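Local coordinates for succinate dehydrogenase subunit A (Mycolicibacterium smegmatis MC2 51, PDB 6LUM), which probably oxidises succinate to fumarate as the FAD-binding flavoprotein subunit of a membrane-bound respiratory complex, at residues Glu157-Leu169 and Gly180-Phe194. Residues are numbered along the deposited sequence; the frame is centred on the assembly and turned at random.
With FAD (flavin-adenine dinucleotide), chain Y.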
ATOM      1  N   GLU D 157      11.929 -16.737   6.652  1.00  9.50           N
ATOM      2  CA  GLU D 157      11.766 -18.007   5.961  1.00  9.50           C
ATOM      3  C   GLU D 157      11.948 -19.139   6.954  1.00  9.50           C
ATOM      4  O   GLU D 157      12.972 -19.209   7.635  1.00  9.50           O
ATOM      5  CB  GLU D 157      12.770 -18.132   4.822  1.00  9.50           C
ATOM      6  N   PHE D 158      10.960 -20.021   7.040  1.00  8.79           N
ATOM      7  CA  PHE D 158      10.985 -21.153   7.950  1.00  8.79           C
ATOM      8  C   PHE D 158      11.001 -22.434   7.142  1.00  8.79           C
ATOM      9  O   PHE D 158      10.225 -22.583   6.197  1.00  8.79           O
ATOM     10  CB  PHE D 158       9.774 -21.153   8.872  1.00  8.79           C
ATOM     11  CG  PHE D 158       9.943 -20.327  10.095  1.00  8.79           C
ATOM     12  CD1 PHE D 158      10.734 -20.756  11.122  1.00  8.79           C
ATOM     13  CD2 PHE D 158       9.291 -19.131  10.223  1.00  8.79           C
ATOM     14  CE1 PHE D 158      10.882 -20.002  12.239  1.00  8.79           C
ATOM     15  CE2 PHE D 158       9.437 -18.381  11.336  1.00  8.79           C
ATOM     16  CZ  PHE D 158      10.232 -18.815  12.345  1.00  8.79           C
ATOM     17  N   PHE D 159      11.873 -23.352   7.514  1.00  7.18           N
ATOM     18  CA  PHE D 159      11.923 -24.679   6.923  1.00  7.18           C
ATOM     19  C   PHE D 159      11.476 -25.643   8.009  1.00  7.18           C
ATOM     20  O   PHE D 159      12.290 -26.151   8.771  1.00  7.18           O
ATOM     21  CB  PHE D 159      13.313 -25.000   6.415  1.00  7.18           C
ATOM     22  CG  PHE D 159      13.718 -24.195   5.221  1.00  7.18           C
ATOM     23  CD1 PHE D 159      13.509 -24.672   3.950  1.00  7.18           C
ATOM     24  CD2 PHE D 159      14.299 -22.961   5.372  1.00  7.18           C
ATOM     25  CE1 PHE D 159      13.869 -23.937   2.871  1.00  7.18           C
ATOM     26  CE2 PHE D 159      14.656 -22.225   4.291  1.00  7.18           C
ATOM     27  CZ  PHE D 159      14.440 -22.713   3.041  1.00  7.18           C
ATOM     28  N   ASN D 160      10.176 -25.884   8.085  1.00  5.73           N
ATOM     29  CA  ASN D 160       9.614 -26.669   9.172  1.00  5.73           C
ATOM     30  C   ASN D 160       9.800 -28.152   8.918  1.00  5.73           C
ATOM     31  O   ASN D 160       9.633 -28.628   7.797  1.00  5.73           O
ATOM     32  CB  ASN D 160       8.134 -26.363   9.341  1.00  5.73           C
ATOM     33  CG  ASN D 160       7.864 -24.902   9.508  1.00  5.73           C
ATOM     34  OD1 ASN D 160       8.240 -24.306  10.504  1.00  5.73           O
ATOM     35  ND2 ASN D 160       7.204 -24.310   8.534  1.00  5.73           N
ATOM     36  N   GLU D 161      10.142 -28.879   9.974  1.00  9.23           N
ATOM     37  CA  GLU D 161      10.386 -30.315   9.923  1.00  9.23           C
ATOM     38  C   GLU D 161      11.569 -30.643   9.014  1.00  9.23           C
ATOM     39  O   GLU D 161      11.465 -31.392   8.049  1.00  9.23           O
ATOM     40  CB  GLU D 161       9.118 -31.055   9.519  1.00  9.23           C
ATOM     41  CG  GLU D 161       8.081 -30.985  10.607  1.00  9.23           C
ATOM     42  CD  GLU D 161       6.778 -31.623  10.227  1.00  9.23           C
ATOM     43  OE1 GLU D 161       6.599 -31.950   9.038  1.00  9.23           O
ATOM     44  OE2 GLU D 161       5.934 -31.814  11.123  1.00  9.23           O
ATOM     45  N   PHE D 162      12.711 -30.059   9.366  1.00  8.15           N
ATOM     46  CA  PHE D 162      13.999 -30.280   8.722  1.00  8.15           C
ATOM     47  C   PHE D 162      14.977 -30.702   9.805  1.00  8.15           C
ATOM     48  O   PHE D 162      15.522 -29.852  10.504  1.00  8.15           O
ATOM     49  CB  PHE D 162      14.503 -29.016   8.049  1.00  8.15           C
ATOM     50  CG  PHE D 162      14.091 -28.866   6.630  1.00  8.15           C
ATOM     51  CD1 PHE D 162      12.769 -28.777   6.288  1.00  8.15           C
ATOM     52  CD2 PHE D 162      15.026 -28.771   5.640  1.00  8.15           C
ATOM     53  CE1 PHE D 162      12.393 -28.619   4.988  1.00  8.15           C
ATOM     54  CE2 PHE D 162      14.646 -28.612   4.347  1.00  8.15           C
ATOM     55  CZ  PHE D 162      13.328 -28.534   4.024  1.00  8.15           C
ATOM     56  N   TYR D 163      15.236 -31.988   9.946  1.00  7.86           N
ATOM     57  CA  TYR D 163      16.154 -32.452  10.979  1.00  7.86           C
ATOM     58  C   TYR D 163      17.577 -32.187  10.525  1.00  7.86           C
ATOM     59  O   TYR D 163      18.154 -32.979   9.786  1.00  7.86           O
ATOM     60  CB  TYR D 163      15.949 -33.932  11.258  1.00  7.86           C
ATOM     61  CG  TYR D 163      14.629 -34.267  11.891  1.00  7.86           C
ATOM     62  CD1 TYR D 163      13.440 -33.991  11.245  1.00  7.86           C
ATOM     63  CD2 TYR D 163      14.572 -34.875  13.123  1.00  7.86           C
ATOM     64  CE1 TYR D 163      12.245 -34.289  11.811  1.00  7.86           C
ATOM     65  CE2 TYR D 163      13.378 -35.187  13.692  1.00  7.86           C
ATOM     66  CZ  TYR D 163      12.216 -34.889  13.034  1.00  7.86           C
ATOM     67  OH  TYR D 163      11.009 -35.196  13.606  1.00  7.86           O
ATOM     68  N   ALA D 164      18.163 -31.083  10.974  1.00  5.01           N
ATOM     69  CA  ALA D 164      19.554 -30.792  10.658  1.00  5.01           C
ATOM     70  C   ALA D 164      20.467 -31.851  11.242  1.00  5.01           C
ATOM     71  O   ALA D 164      20.619 -31.934  12.458  1.00  5.01           O
ATOM     72  CB  ALA D 164      19.959 -29.419  11.179  1.00  5.01           C
ATOM     73  N   LEU D 165      21.099 -32.645  10.383  1.00  9.74           N
ATOM     74  CA  LEU D 165      21.848 -33.812  10.817  1.00  9.74           C
ATOM     75  C   LEU D 165      23.351 -33.607  10.857  1.00  9.74           C
ATOM     76  O   LEU D 165      24.035 -34.365  11.546  1.00  9.74           O
ATOM     77  CB  LEU D 165      21.544 -35.001   9.906  1.00  9.74           C
ATOM     78  CG  LEU D 165      20.169 -35.621  10.093  1.00  9.74           C
ATOM     79  CD1 LEU D 165      19.948 -36.737   9.118  1.00  9.74           C
ATOM     80  CD2 LEU D 165      20.039 -36.117  11.502  1.00  9.74           C
ATOM     81  N   ASP D 166      23.892 -32.625  10.146  1.00 16.81           N
ATOM     82  CA  ASP D 166      25.339 -32.460  10.182  1.00 16.81           C
ATOM     83  C   ASP D 166      25.702 -31.040   9.794  1.00 16.81           C
ATOM     84  O   ASP D 166      24.885 -30.304   9.249  1.00 16.81           O
ATOM     85  CB  ASP D 166      26.031 -33.453   9.252  1.00 16.81           C
ATOM     86  CG  ASP D 166      27.375 -33.886   9.770  1.00 16.81           C
ATOM     87  OD1 ASP D 166      28.107 -34.572   9.025  1.00 16.81           O
ATOM     88  OD2 ASP D 166      27.703 -33.544  10.925  1.00 16.81           O
ATOM     89  N   ILE D 167      26.941 -30.661  10.088  1.00 20.23           N
ATOM     90  CA  ILE D 167      27.504 -29.426   9.565  1.00 20.23           C
ATOM     91  C   ILE D 167      28.769 -29.768   8.797  1.00 20.23           C
ATOM     92  O   ILE D 167      29.365 -30.832   8.971  1.00 20.23           O
ATOM     93  CB  ILE D 167      27.800 -28.370  10.648  1.00 20.23           C
ATOM     94  CG1 ILE D 167      28.959 -28.801  11.525  1.00 20.23           C
ATOM     95  CG2 ILE D 167      26.591 -28.123  11.495  1.00 20.23           C
ATOM     96  CD1 ILE D 167      29.158 -27.902  12.690  1.00 20.23           C
ATOM     97  N   ALA D 168      29.173 -28.845   7.935  1.00 21.66           N
ATOM     98  CA  ALA D 168      30.318 -29.027   7.056  1.00 21.66           C
ATOM     99  C   ALA D 168      31.391 -28.029   7.451  1.00 21.66           C
ATOM    100  O   ALA D 168      31.256 -26.832   7.195  1.00 21.66           O
ATOM    101  CB  ALA D 168      29.909 -28.844   5.600  1.00 21.66           C
ATOM    102  N   LEU D 169      32.450 -28.521   8.079  1.00 28.26           N
ATOM    103  CA  LEU D 169      33.601 -27.706   8.438  1.00 28.26           C
ATOM    104  C   LEU D 169      34.665 -27.889   7.365  1.00 28.26           C
ATOM    105  O   LEU D 169      35.336 -28.924   7.323  1.00 28.26           O
ATOM    106  CB  LEU D 169      34.157 -28.102   9.803  1.00 28.26           C
ATOM    107  CG  LEU D 169      33.387 -27.821  11.084  1.00 28.26           C
ATOM    108  CD1 LEU D 169      34.355 -27.821  12.230  1.00 28.26           C
ATOM    109  CD2 LEU D 169      32.676 -26.507  11.006  1.00 28.26           C
ATOM    110  N   GLY D 180      28.340 -24.981   5.799  1.00 16.67           N
ATOM    111  CA  GLY D 180      27.013 -25.453   5.466  1.00 16.67           C
ATOM    112  C   GLY D 180      26.430 -26.362   6.520  1.00 16.67           C
ATOM    113  O   GLY D 180      27.130 -26.882   7.388  1.00 16.67           O
ATOM    114  N   VAL D 181      25.122 -26.556   6.410  1.00 11.55           N
ATOM    115  CA  VAL D 181      24.346 -27.434   7.275  1.00 11.55           C
ATOM    116  C   VAL D 181      23.637 -28.445   6.391  1.00 11.55           C
ATOM    117  O   VAL D 181      22.920 -28.065   5.462  1.00 11.55           O
ATOM    118  CB  VAL D 181      23.334 -26.645   8.117  1.00 11.55           C
ATOM    119  CG1 VAL D 181      22.391 -27.572   8.791  1.00 11.55           C
ATOM    120  CG2 VAL D 181      24.043 -25.826   9.141  1.00 11.55           C
ATOM    121  N   ILE D 182      23.845 -29.724   6.667  1.00 11.80           N
ATOM    122  CA  ILE D 182      23.183 -30.808   5.956  1.00 11.80           C
ATOM    123  C   ILE D 182      21.974 -31.233   6.771  1.00 11.80           C
ATOM    124  O   ILE D 182      22.117 -31.707   7.904  1.00 11.80           O
ATOM    125  CB  ILE D 182      24.132 -31.990   5.722  1.00 11.80           C
ATOM    126  CG1 ILE D 182      25.225 -31.618   4.732  1.00 11.80           C
ATOM    127  CG2 ILE D 182      23.369 -33.177   5.229  1.00 11.80           C
ATOM    128  CD1 ILE D 182      26.455 -31.068   5.356  1.00 11.80           C
ATOM    129  N   ALA D 183      20.790 -31.068   6.189  1.00  7.92           N
ATOM    130  CA  ALA D 183      19.512 -31.305   6.831  1.00  7.92           C
ATOM    131  C   ALA D 183      18.750 -32.392   6.092  1.00  7.92           C
ATOM    132  O   ALA D 183      19.060 -32.734   4.956  1.00  7.92           O
ATOM    133  CB  ALA D 183      18.678 -30.026   6.875  1.00  7.92           C
ATOM    134  N   TYR D 184      17.716 -32.907   6.738  1.00 10.47           N
ATOM    135  CA  TYR D 184      16.921 -34.010   6.219  1.00 10.47           C
ATOM    136  C   TYR D 184      15.459 -33.603   6.282  1.00 10.47           C
ATOM    137  O   TYR D 184      14.897 -33.485   7.368  1.00 10.47           O
ATOM    138  CB  TYR D 184      17.176 -35.273   7.030  1.00 10.47           C
ATOM    139  CG  TYR D 184      16.314 -36.459   6.699  1.00 10.47           C
ATOM    140  CD1 TYR D 184      16.771 -37.455   5.870  1.00 10.47           C
ATOM    141  CD2 TYR D 184      15.061 -36.601   7.248  1.00 10.47           C
ATOM    142  CE1 TYR D 184      15.998 -38.541   5.581  1.00 10.47           C
ATOM    143  CE2 TYR D 184      14.279 -37.682   6.959  1.00 10.47           C
ATOM    144  CZ  TYR D 184      14.752 -38.650   6.128  1.00 10.47           C
ATOM    145  OH  TYR D 184      13.967 -39.735   5.845  1.00 10.47           O
ATOM    146  N   GLU D 185      14.843 -33.389   5.130  1.00 10.42           N
ATOM    147  CA  GLU D 185      13.440 -33.010   5.095  1.00 10.42           C
ATOM    148  C   GLU D 185      12.577 -34.204   5.451  1.00 10.42           C
ATOM    149  O   GLU D 185      12.566 -35.201   4.731  1.00 10.42           O
ATOM    150  CB  GLU D 185      13.072 -32.492   3.718  1.00 10.42           C
ATOM    151  CG  GLU D 185      11.703 -31.892   3.650  1.00 10.42           C
ATOM    152  CD  GLU D 185      11.313 -31.507   2.247  1.00 10.42           C
ATOM    153  OE1 GLU D 185      11.855 -32.102   1.298  1.00 10.42           O
ATOM    154  OE2 GLU D 185      10.463 -30.611   2.086  1.00 10.42           O
ATOM    155  N   LEU D 186      11.841 -34.107   6.557  1.00 11.87           N
ATOM    156  CA  LEU D 186      11.025 -35.233   6.993  1.00 11.87           C
ATOM    157  C   LEU D 186       9.952 -35.564   5.974  1.00 11.87           C
ATOM    158  O   LEU D 186       9.643 -36.734   5.756  1.00 11.87           O
ATOM    159  CB  LEU D 186      10.379 -34.933   8.340  1.00 11.87           C
ATOM    160  CG  LEU D 186       9.334 -35.931   8.832  1.00 11.87           C
ATOM    161  CD1 LEU D 186       9.989 -37.107   9.475  1.00 11.87           C
ATOM    162  CD2 LEU D 186       8.375 -35.282   9.782  1.00 11.87           C
ATOM    163  N   ALA D 187       9.393 -34.547   5.322  1.00 11.93           N
ATOM    164  CA  ALA D 187       8.187 -34.731   4.525  1.00 11.93           C
ATOM    165  C   ALA D 187       8.447 -35.461   3.220  1.00 11.93           C
ATOM    166  O   ALA D 187       7.541 -36.102   2.688  1.00 11.93           O
ATOM    167  CB  ALA D 187       7.552 -33.380   4.233  1.00 11.93           C
ATOM    168  N   THR D 188       9.653 -35.358   2.672  1.00 13.37           N
ATOM    169  CA  THR D 188       9.967 -35.958   1.389  1.00 13.37           C
ATOM    170  C   THR D 188      11.102 -36.957   1.430  1.00 13.37           C
ATOM    171  O   THR D 188      11.242 -37.730   0.483  1.00 13.37           O
ATOM    172  CB  THR D 188      10.325 -34.881   0.362  1.00 13.37           C
ATOM    173  OG1 THR D 188      11.527 -34.232   0.767  1.00 13.37           O
ATOM    174  CG2 THR D 188       9.234 -33.858   0.265  1.00 13.37           C
ATOM    175  N   GLY D 189      11.906 -36.974   2.481  1.00 15.21           N
ATOM    176  CA  GLY D 189      13.036 -37.868   2.539  1.00 15.21           C
ATOM    177  C   GLY D 189      14.273 -37.356   1.852  1.00 15.21           C
ATOM    178  O   GLY D 189      15.237 -38.111   1.703  1.00 15.21           O
ATOM    179  N   ASP D 190      14.279 -36.102   1.431  1.00 15.60           N
ATOM    180  CA  ASP D 190      15.389 -35.530   0.695  1.00 15.60           C
ATOM    181  C   ASP D 190      16.430 -34.977   1.648  1.00 15.60           C
ATOM    182  O   ASP D 190      16.118 -34.557   2.759  1.00 15.60           O
ATOM    183  CB  ASP D 190      14.906 -34.411  -0.225  1.00 15.60           C
ATOM    184  CG  ASP D 190      14.155 -34.926  -1.434  1.00 15.60           C
ATOM    185  OD1 ASP D 190      14.049 -36.156  -1.604  1.00 15.60           O
ATOM    186  OD2 ASP D 190      13.669 -34.094  -2.224  1.00 15.60           O
ATOM    187  N   ILE D 191      17.665 -34.972   1.200  1.00 11.40           N
ATOM    188  CA  ILE D 191      18.754 -34.307   1.897  1.00 11.40           C
ATOM    189  C   ILE D 191      18.935 -32.931   1.290  1.00 11.40           C
ATOM    190  O   ILE D 191      18.915 -32.774   0.068  1.00 11.40           O
ATOM    191  CB  ILE D 191      20.050 -35.126   1.800  1.00 11.40           C
ATOM    192  CG1 ILE D 191      19.762 -36.604   2.011  1.00 11.40           C
ATOM    193  CG2 ILE D 191      21.049 -34.649   2.809  1.00 11.40           C
ATOM    194  CD1 ILE D 191      19.360 -36.943   3.399  1.00 11.40           C
ATOM    195  N   HIS D 192      19.095 -31.927   2.136  1.00 11.17           N
ATOM    196  CA  HIS D 192      19.327 -30.567   1.688  1.00 11.17           C
ATOM    197  C   HIS D 192      20.648 -30.083   2.247  1.00 11.17           C
ATOM    198  O   HIS D 192      21.038 -30.456   3.350  1.00 11.17           O
ATOM    199  CB  HIS D 192      18.232 -29.619   2.140  1.00 11.17           C
ATOM    200  CG  HIS D 192      16.880 -29.960   1.615  1.00 11.17           C
ATOM    201  ND1 HIS D 192      16.087 -29.045   0.964  1.00 11.17           N
ATOM    202  CD2 HIS D 192      16.174 -31.110   1.651  1.00 11.17           C
ATOM    203  CE1 HIS D 192      14.952 -29.617   0.618  1.00 11.17           C
ATOM    204  NE2 HIS D 192      14.980 -30.872   1.021  1.00 11.17           N
ATOM    205  N   VAL D 193      21.334 -29.244   1.483  1.00 10.11           N
ATOM    206  CA  VAL D 193      22.572 -28.626   1.923  1.00 10.11           C
ATOM    207  C   VAL D 193      22.361 -27.128   1.895  1.00 10.11           C
ATOM    208  O   VAL D 193      22.137 -26.554   0.828  1.00 10.11           O
ATOM    209  CB  VAL D 193      23.760 -29.022   1.040  1.00 10.11           C
ATOM    210  CG1 VAL D 193      25.042 -28.674   1.735  1.00 10.11           C
ATOM    211  CG2 VAL D 193      23.712 -30.491   0.722  1.00 10.11           C
ATOM    212  N   PHE D 194      22.413 -26.500   3.059  1.00 11.68           N
ATOM    213  CA  PHE D 194      22.298 -25.056   3.176  1.00 11.68           C
ATOM    214  C   PHE D 194      23.700 -24.508   3.331  1.00 11.68           C
ATOM    215  O   PHE D 194      24.312 -24.676   4.384  1.00 11.68           O
ATOM    216  CB  PHE D 194      21.444 -24.661   4.376  1.00 11.68           C
ATOM    217  CG  PHE D 194      20.028 -25.116   4.293  1.00 11.68           C
ATOM    218  CD1 PHE D 194      19.683 -26.411   4.590  1.00 11.68           C
ATOM    219  CD2 PHE D 194      19.041 -24.241   3.931  1.00 11.68           C
ATOM    220  CE1 PHE D 194      18.393 -26.818   4.508  1.00 11.68           C
ATOM    221  CE2 PHE D 194      17.758 -24.650   3.854  1.00 11.68           C
ATOM    222  CZ  PHE D 194      17.433 -25.937   4.140  1.00 11.68           C
TER
HETATM  223  PA  FAD Y 700      13.944 -25.036  22.942  1.00 47.92           P
HETATM  224  O1A FAD Y 700      12.822 -24.046  23.136  1.00 60.35           O
HETATM  225  O2A FAD Y 700      14.255 -26.044  24.023  1.00 49.78           O
HETATM  226  O5B FAD Y 700      13.678 -25.837  21.571  1.00 56.78           O
HETATM  227  C5B FAD Y 700      14.738 -26.060  20.642  1.00 44.11           C
HETATM  228  C4B FAD Y 700      14.263 -25.711  19.239  1.00 52.81           C
HETATM  229  O4B FAD Y 700      15.293 -26.003  18.291  1.00 51.81           O
HETATM  230  C3B FAD Y 700      13.032 -26.519  18.855  1.00 50.05           C
HETATM  231  O3B FAD Y 700      11.909 -25.642  18.695  1.00 55.52           O
HETATM  232  C2B FAD Y 700      13.392 -27.256  17.573  1.00 47.82           C
HETATM  233  O2B FAD Y 700      12.528 -26.925  16.479  1.00 66.09           O
HETATM  234  C1B FAD Y 700      14.821 -26.850  17.238  1.00 53.66           C
HETATM  235  N9A FAD Y 700      15.676 -28.059  17.138  1.00 52.69           N
HETATM  236  C8A FAD Y 700      16.107 -28.808  18.171  1.00 42.11           C
HETATM  237  N7A FAD Y 700      16.871 -29.843  17.739  1.00 48.96           N
HETATM  238  C5A FAD Y 700      16.939 -29.764  16.397  1.00 47.12           C
HETATM  239  C6A FAD Y 700      17.582 -30.542  15.312  1.00 47.41           C
HETATM  240  N6A FAD Y 700      18.327 -31.640  15.582  1.00 50.65           N
HETATM  241  N1A FAD Y 700      17.401 -30.117  14.041  1.00 47.33           N
HETATM  242  C2A FAD Y 700      16.663 -29.027  13.758  1.00 51.28           C
HETATM  243  N3A FAD Y 700      16.052 -28.276  14.691  1.00 51.84           N
HETATM  244  C4A FAD Y 700      16.149 -28.587  16.007  1.00 48.04           C
HETATM  245  N1  FAD Y 700      12.972 -21.822  32.208  1.00 62.94           N
HETATM  246  C2  FAD Y 700      12.648 -20.700  32.900  1.00 63.04           C
HETATM  247  O2  FAD Y 700      13.449 -19.740  32.892  1.00 56.25           O
HETATM  248  N3  FAD Y 700      11.503 -20.579  33.594  1.00 65.67           N
HETATM  249  C4  FAD Y 700      10.595 -21.561  33.651  1.00 65.21           C
HETATM  250  O4  FAD Y 700       9.539 -21.419  34.306  1.00 66.69           O
HETATM  251  C4X FAD Y 700      10.871 -22.822  32.922  1.00 60.33           C
HETATM  252  N5  FAD Y 700      10.007 -23.861  32.929  1.00 60.90           N
HETATM  253  C5X FAD Y 700      10.287 -24.999  32.254  1.00 55.02           C
HETATM  254  C6  FAD Y 700       9.383 -26.055  32.275  1.00 53.65           C
HETATM  255  C7  FAD Y 700       9.663 -27.228  31.583  1.00 50.56           C
HETATM  256  C7M FAD Y 700       8.681 -28.370  31.610  1.00 49.65           C
HETATM  257  C8  FAD Y 700      10.931 -27.356  30.818  1.00 47.62           C
HETATM  258  C8M FAD Y 700      11.232 -28.628  30.070  1.00 42.14           C
HETATM  259  C9  FAD Y 700      11.839 -26.304  30.793  1.00 49.32           C
HETATM  260  C9A FAD Y 700      11.558 -25.131  31.484  1.00 54.45           C
HETATM  261  N10 FAD Y 700      12.473 -24.059  31.464  1.00 55.67           N
HETATM  262  C10 FAD Y 700      12.150 -22.891  32.178  1.00 57.06           C
HETATM  263  C1' FAD Y 700      13.730 -24.160  30.718  1.00 52.27           C
HETATM  264  C2' FAD Y 700      13.733 -23.140  29.586  1.00 57.37           C
HETATM  265  O2' FAD Y 700      12.463 -23.156  28.924  1.00 60.89           O
HETATM  266  C3' FAD Y 700      14.834 -23.445  28.578  1.00 54.68           C
HETATM  267  O3' FAD Y 700      16.081 -22.932  29.062  1.00 59.71           O
HETATM  268  C4' FAD Y 700      14.521 -22.823  27.222  1.00 52.15           C
HETATM  269  O4' FAD Y 700      13.146 -23.062  26.897  1.00 56.02           O
HETATM  270  C5' FAD Y 700      15.410 -23.409  26.131  1.00 53.37           C
HETATM  271  O5' FAD Y 700      14.817 -23.174  24.856  1.00 50.83           O
HETATM  272  P   FAD Y 700      15.735 -22.978  23.548  1.00 52.77           P
HETATM  273  O1P FAD Y 700      15.316 -21.699  22.863  1.00 55.36           O
HETATM  274  O2P FAD Y 700      17.177 -23.181  23.948  1.00 55.97           O
HETATM  275  O3P FAD Y 700      15.291 -24.216  22.619  1.00 53.35           O
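Strands 162-169 and 180-185 run antiparallel, their axes 142° apart in direction, and backbone bonds between the segments run from Leu-186 N on Glu-161 O (3.1 Å) to Ala-168 N on Gly-180 O. The ladder is interrupted where Leu-165 N (2.8 Å) and Asp-166 N both donate to Ile-182 O, both donors lying in the carbonyl plane of Ile-182; two residues facing one define a classic beta bulge.

Phe-162 is the most covered residue. Its CG stands beside the backbone N (chi1 -91°), which lays the ring alongside Glu-185, whose CB sits over one face, a CH-pi contact 4.2 Å from the ring centroid. Phe-159 CB of its own segment covers the opposite face. The far edge, led by CE2, points at the face of His-192 in a T-shaped pair with planes at 69°, CE2 lying 3.7 Å from His-192 ND1; that nitrogen is hydrogen-bonded to His-5. Phe-194 presents its edge to the face of Phe-159, with centroids 5.1 Å apart, and its CZ reaches Phe-162 CE2. Replacing Phe-162 with an alanine would probably open a gap between Phe-159 and Glu-185 and strip the His-192 face of its aromatic edge.

The motif is a beta hairpin, 162-172 with 175-185, continued by strand 191-195 within the FAD-binding domain, while 157-160 belongs to the parallel sheet beside it. The hairpin borders the adenine: Ala-164 N makes a weak bond to FAD N1A (3.3 Å). Tyr-163 CE1 meets Leu-186 CB, and Leu-165 CD1 lies 3.8 Å from Tyr-184 CB, with helix 503-527 packed against Leu-165, Tyr-184 and Leu-186. Glu-161 OE1 touches Leu-186 CD2, whereas OE2 forms a salt bridge with Arg-74 of the succinate dehydrogenase subunit B chain.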